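Local coordinates for protein gamma-glutamyltranspeptidase (Streptomyces lincolnensis, PDB 6J3A) that belongs to the LmbA-like homologues of gamma-glutamyltranspeptidase and probably works as an enzyme of the Ntn-hydrolase type, at residues G457-M462 with R480-P485; G502-D507 with P544-P549. One frame throughout, in Å; residues are numbered along the deposited sequence.

Contact 1: residues G457-M462 with R480-P485; sequences GTRLQM and RTTLTP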
loop_
_atom_site.group_PDB
_atom_site.type_symbol
_atom_site.label_atom_id
_atom_site.label_comp_id
_atom_site.label_asym_id
_atom_site.label_seq_id
_atom_site.Cartn_x
_atom_site.Cartn_y
_atom_site.Cartn_z
ATOM N N GLY A 457 -30.064 -5.797 8.800
ATOM C CA GLY A 457 -29.043 -6.711 9.296
ATOM C C GLY A 457 -29.586 -8.073 9.663
ATOM O O GLY A 457 -30.755 -8.363 9.431
ATOM N N THR A 458 -28.721 -8.912 10.223
ATOM C CA THR A 458 -29.076 -10.279 10.602
ATOM C C THR A 458 -28.374 -10.748 11.885
ATOM O O THR A 458 -28.066 -11.941 12.026
ATOM C CB THR A 458 -28.703 -11.259 9.479
ATOM O OG1 THR A 458 -27.302 -11.147 9.196
ATOM C CG2 THR A 458 -29.521 -10.981 8.208
ATOM N N ARG A 459 -28.135 -9.830 12.824
ATOM C CA ARG A 459 -27.285 -10.148 13.986
ATOM C C ARG A 459 -27.999 -10.953 15.069
ATOM O O ARG A 459 -27.347 -11.680 15.820
ATOM C CB ARG A 459 -26.659 -8.888 14.584
ATOM C CG ARG A 459 -25.431 -9.109 15.478
ATOM C CD ARG A 459 -24.226 -9.704 14.764
ATOM N NE ARG A 459 -23.822 -8.895 13.617
ATOM C CZ ARG A 459 -22.801 -9.151 12.809
ATOM N NH1 ARG A 459 -22.034 -10.220 12.993
ATOM N NH2 ARG A 459 -22.553 -8.331 11.791
ATOM N N LEU A 460 -29.327 -10.866 15.133
ATOM C CA LEU A 460 -30.100 -11.716 16.063
ATOM C C LEU A 460 -29.906 -13.212 15.824
ATOM O O LEU A 460 -30.240 -14.020 16.686
ATOM C CB LEU A 460 -31.595 -11.375 16.040
ATOM C CG LEU A 460 -31.940 -9.924 16.382
ATOM C CD1 LEU A 460 -33.438 -9.690 16.340
ATOM C CD2 LEU A 460 -31.415 -9.549 17.751
ATOM N N GLN A 461 -29.343 -13.578 14.676
ATOM C CA GLN A 461 -28.998 -14.970 14.397
ATOM C C GLN A 461 -28.073 -15.613 15.417
ATOM O O GLN A 461 -28.035 -16.833 15.527
ATOM C CB GLN A 461 -28.427 -15.124 12.986
ATOM C CG GLN A 461 -26.950 -14.829 12.821
ATOM C CD GLN A 461 -26.512 -15.056 11.397
ATOM O OE1 GLN A 461 -26.226 -16.190 10.997
ATOM N NE2 GLN A 461 -26.476 -13.987 10.611
ATOM N N MET A 462 -27.327 -14.786 16.144
ATOM C CA MET A 462 -26.353 -15.245 17.121
ATOM C C MET A 462 -26.914 -15.525 18.516
ATOM O O MET A 462 -26.232 -16.135 19.340
ATOM C CB MET A 462 -25.226 -14.218 17.199
ATOM C CG MET A 462 -24.652 -13.871 15.827
ATOM S SD MET A 462 -23.002 -13.166 15.891
ATOM C CE MET A 462 -22.549 -13.333 14.178
ATOM N N ARG A 480 -25.192 -11.513 21.244
ATOM C CA ARG A 480 -23.788 -11.734 21.502
ATOM C C ARG A 480 -23.021 -11.631 20.187
ATOM O O ARG A 480 -23.019 -12.563 19.386
ATOM C CB ARG A 480 -23.594 -13.090 22.158
ATOM C CG ARG A 480 -22.273 -13.245 22.867
ATOM C CD ARG A 480 -21.416 -14.245 22.143
ATOM N NE ARG A 480 -21.868 -15.611 22.379
ATOM C CZ ARG A 480 -21.777 -16.619 21.510
ATOM N NH1 ARG A 480 -22.218 -17.819 21.873
ATOM N NH2 ARG A 480 -21.274 -16.446 20.279
ATOM N N THR A 481 -22.364 -10.492 19.981
ATOM C CA THR A 481 -21.862 -10.098 18.651
ATOM C C THR A 481 -20.389 -10.481 18.454
ATOM O O THR A 481 -19.589 -10.390 19.397
ATOM C CB THR A 481 -22.115 -8.590 18.395
ATOM O OG1 THR A 481 -21.874 -8.278 17.021
ATOM C CG2 THR A 481 -21.269 -7.684 19.281
ATOM N N THR A 482 -20.045 -10.930 17.241
ATOM C CA THR A 482 -18.656 -11.325 16.919
ATOM C C THR A 482 -17.696 -10.140 16.722
ATOM O O THR A 482 -16.478 -10.310 16.766
ATOM C CB THR A 482 -18.576 -12.225 15.674
ATOM O OG1 THR A 482 -19.374 -11.669 14.622
ATOM C CG2 THR A 482 -19.052 -13.626 16.010
ATOM N N LEU A 483 -18.262 -8.950 16.530
ATOM C CA LEU A 483 -17.517 -7.739 16.203
ATOM C C LEU A 483 -16.692 -7.286 17.395
ATOM O O LEU A 483 -17.238 -7.004 18.460
ATOM C CB LEU A 483 -18.487 -6.631 15.791
ATOM C CG LEU A 483 -19.574 -7.041 14.776
ATOM C CD1 LEU A 483 -20.323 -5.805 14.305
ATOM C CD2 LEU A 483 -19.024 -7.865 13.606
ATOM N N THR A 484 -15.380 -7.190 17.197
ATOM C CA THR A 484 -14.463 -7.041 18.300
ATOM C C THR A 484 -13.159 -6.335 17.922
ATOM O O THR A 484 -12.121 -6.978 17.716
ATOM C CB THR A 484 -14.195 -8.402 18.977
ATOM O OG1 THR A 484 -13.226 -8.224 20.008
ATOM C CG2 THR A 484 -13.728 -9.474 17.977
ATOM N N PRO A 485 -13.195 -4.994 17.873
ATOM C CA PRO A 485 -11.949 -4.250 17.669
ATOM C C PRO A 485 -11.059 -4.261 18.915
ATOM O O PRO A 485 -11.508 -4.653 19.997
ATOM C CB PRO A 485 -12.427 -2.826 17.350
ATOM C CG PRO A 485 -13.776 -2.718 17.964
ATOM C CD PRO A 485 -14.349 -4.103 18.091
#

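Contact 2: residues G502-D507 with P544-P549; sequences GGDQQD and PGSFYP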
loop_
_atom_site.group_PDB
_atom_site.type_symbol
_atom_site.label_atom_id
_atom_site.label_comp_id
_atom_site.label_asym_id
_atom_site.label_seq_id
_atom_site.Cartn_x
_atom_site.Cartn_y
_atom_site.Cartn_z
ATOM N N GLY A 502 -13.908 -11.552 10.349
ATOM C CA GLY A 502 -13.790 -13.006 10.313
ATOM C C GLY A 502 -14.603 -13.791 11.317
ATOM O O GLY A 502 -14.212 -14.901 11.674
ATOM N N GLY A 503 -15.732 -13.234 11.765
ATOM C CA GLY A 503 -16.654 -13.929 12.665
ATOM C C GLY A 503 -16.036 -14.505 13.927
ATOM O O GLY A 503 -15.532 -13.774 14.780
ATOM N N ASP A 504 -16.064 -15.831 14.028
ATOM C CA ASP A 504 -15.502 -16.539 15.184
ATOM C C ASP A 504 -13.981 -16.635 15.160
ATOM O O ASP A 504 -13.366 -17.030 16.153
ATOM C CB ASP A 504 -16.116 -17.935 15.306
ATOM C CG ASP A 504 -17.586 -17.885 15.636
ATOM O OD1 ASP A 504 -17.984 -17.105 16.527
ATOM O OD2 ASP A 504 -18.356 -18.615 14.989
ATOM N N GLN A 505 -13.377 -16.277 14.035
ATOM C CA GLN A 505 -11.924 -16.182 13.941
ATOM C C GLN A 505 -11.354 -14.825 14.396
ATOM O O GLN A 505 -10.151 -14.745 14.654
ATOM C CB GLN A 505 -11.459 -16.497 12.516
ATOM C CG GLN A 505 -11.799 -17.904 12.031
ATOM C CD GLN A 505 -13.189 -18.024 11.408
ATOM O OE1 GLN A 505 -13.402 -17.643 10.260
ATOM N NE2 GLN A 505 -14.135 -18.573 12.162
ATOM N N GLN A 506 -12.196 -13.787 14.514
ATOM C CA GLN A 506 -11.741 -12.410 14.806
ATOM C C GLN A 506 -10.762 -12.298 15.974
ATOM O O GLN A 506 -9.653 -11.786 15.808
ATOM C CB GLN A 506 -12.926 -11.483 15.093
ATOM C CG GLN A 506 -13.708 -11.043 13.873
ATOM C CD GLN A 506 -14.424 -9.716 14.064
ATOM O OE1 GLN A 506 -15.517 -9.507 13.526
ATOM N NE2 GLN A 506 -13.807 -8.806 14.803
ATOM N N ASP A 507 -11.185 -12.767 17.149
ATOM C CA ASP A 507 -10.327 -12.742 18.338
ATOM C C ASP A 507 -9.455 -13.993 18.517
ATOM O O ASP A 507 -8.888 -14.193 19.594
ATOM C CB ASP A 507 -11.148 -12.500 19.614
ATOM C CG ASP A 507 -11.362 -11.026 19.916
ATOM O OD1 ASP A 507 -10.557 -10.169 19.486
ATOM O OD2 ASP A 507 -12.353 -10.737 20.618
ATOM N N PRO A 544 -19.403 -24.047 19.344
ATOM C CA PRO A 544 -20.552 -23.697 18.489
ATOM C C PRO A 544 -20.403 -22.333 17.815
ATOM O O PRO A 544 -20.200 -21.320 18.501
ATOM C CB PRO A 544 -21.733 -23.677 19.466
ATOM C CG PRO A 544 -21.125 -23.518 20.806
ATOM C CD PRO A 544 -19.798 -24.205 20.751
ATOM N N GLY A 545 -20.508 -22.322 16.485
ATOM C CA GLY A 545 -20.351 -21.102 15.706
ATOM C C GLY A 545 -21.450 -20.093 15.996
ATOM O O GLY A 545 -22.562 -20.473 16.376
ATOM N N SER A 546 -21.127 -18.815 15.824
ATOM C CA SER A 546 -22.086 -17.721 16.003
ATOM C C SER A 546 -23.176 -17.622 14.909
ATOM O O SER A 546 -24.234 -17.029 15.156
ATOM C CB SER A 546 -21.341 -16.385 16.124
ATOM O OG SER A 546 -20.726 -16.275 17.401
ATOM N N PHE A 547 -22.914 -18.206 13.731
ATOM C CA PHE A 547 -23.758 -18.062 12.536
ATOM C C PHE A 547 -24.635 -19.280 12.276
ATOM O O PHE A 547 -24.162 -20.420 12.399
ATOM C CB PHE A 547 -22.876 -17.829 11.300
ATOM C CG PHE A 547 -22.062 -16.577 11.381
ATOM C CD1 PHE A 547 -22.642 -15.344 11.094
ATOM C CD2 PHE A 547 -20.726 -16.620 11.770
ATOM C CE1 PHE A 547 -21.897 -14.177 11.174
ATOM C CE2 PHE A 547 -19.979 -15.460 11.856
ATOM C CZ PHE A 547 -20.564 -14.232 11.568
ATOM N N TYR A 548 -25.895 -19.021 11.902
ATOM C CA TYR A 548 -26.855 -20.046 11.477
ATOM C C TYR A 548 -26.201 -20.885 10.392
ATOM O O TYR A 548 -25.667 -20.286 9.461
ATOM C CB TYR A 548 -28.094 -19.363 10.894
ATOM C CG TYR A 548 -29.096 -20.310 10.285
ATOM C CD1 TYR A 548 -30.086 -20.889 11.068
ATOM C CD2 TYR A 548 -29.053 -20.637 8.926
ATOM C CE1 TYR A 548 -31.000 -21.776 10.528
ATOM C CE2 TYR A 548 -29.973 -21.521 8.374
ATOM C CZ TYR A 548 -30.950 -22.085 9.184
ATOM O OH TYR A 548 -31.890 -22.956 8.681
ATOM N N PRO A 549 -26.220 -22.227 10.454
ATOM C CA PRO A 549 -26.958 -23.079 11.408
ATOM C C PRO A 549 -26.237 -23.520 12.716
ATOM O O PRO A 549 -26.648 -24.520 13.332
ATOM C CB PRO A 549 -27.240 -24.327 10.549
ATOM C CG PRO A 549 -26.005 -24.454 9.721
ATOM C CD PRO A 549 -25.528 -23.045 9.442
#

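Contact 1: residues G457-M462 with R480-P485
Arg459 leaves its 3-10 turn with CG anti to the backbone N (chi1 -161°), and its side chain, bent at chi2 (64°) and chi3 (56°), crosses Thr482 at about a right angle and Thr481 and Leu483 obliquely. Its CD lies 3.6 Å from Thr481 OG1. Leu483 lies over one face of the guanidinium, with Leu483 CG 4.2 Å above the plane and over its centre, and Leu483 CD2 3.9 Å from Arg459 NH1. Although Arg459 NH1 also comes within 3.4 Å of Thr482 OG1, the angle is too poor for a hydrogen bond. The planar group is held instead from outside, NE by a salt bridge to Glu60 and NH2 by Ser439, while Thr481 OG1 bonds to Gln78. An alanine at Arg459 would probably leave Glu60 without its charged mate and open a gap beside Leu483 CD2.

Met462 makes the second half of the interface. Extended beyond CG, its chain passes the Arg480 carbonyl, with Met462 SD 3.5 Å from Arg480 O, and crosses Thr482 at about a right angle, with Met462 CE 3.6 Å from Thr482 OG1 and 4.0 Å from Thr482 CG2. Both segments belong to the long connection between strands 454-455 and 486-490, here folded back on itself in the buried interior of a gamma-glutamyltranspeptidase, a member of the Ntn-hydrolase clan.

Contact 2: residues G502-D507 with P544-P549
Gly503 and Asp504, which meet Phe547 and Ser546, belong to the Pro-Gly-Gly turn of the gamma-glutamyltranspeptidase family; in characterised relatives the backbone N-H groups of the paired glycines form the oxyanion hole, and a similar role here is likely but inferred. Asp504 carries the polar half of the contact. Chi1 of -66° sets its CG anti to the carbonyl carbon, and the carboxylate approaches Ser546 with both oxygens. The backbone Ser546 N donates to Asp504 OD2 over 2.9 Å, nearly straight at 166° and directed at the syn lone pair. Asp504 OD1 lies 3.0 Å from Ser546 OG, a pair whose proton is not settled, and also forms a salt bridge with Arg316, which should help to fix the carboxylate's rotation. Gly545 CA packs against the same group, 3.3 Å from Asp504 OD2.

The apolar half is the Phe547 ring, which turns its edge to the turn: Gly503 CA sits near the ring plane, 3.7 Å from Phe547 CE2. A CB on Gly503 would clash with Phe547 CE2, and the positive phi of Gly503 (53°) independently favours glycine. The turn leads into helix 506-519, just after strand 493-499, whereas the 544-549 loop joins strands 538-540 and 556-560. Helix 299-319 completes the surroundings, with Arg316 touching Ser546 and Glu317 lying against Pro544.

Contacts 1 and 2 follow one another along the chain, yet their centres are only about 9 Å apart and they touch at several points. Thr484 OG1 lies 2.7 Å from Asp507 OD2, a probable hydrogen bond tying 480-485 to helix 506-519; Lys272 joins both residues, bonding to Thr484 OG1 and Asp507 OD1. Gln461 OE1 probably accepts from Tyr548 N at 3.0 Å, linking 457-462 to 544-549, and Met462 packs on the Phe547 ring. Contact 1 therefore touches both segments of contact 2, 502-507 through Thr484 and 544-549 through Gln461 and Met462. By analogy with related transpeptidases, the glycine turn of contact 2 probably borders the catalytic pocket.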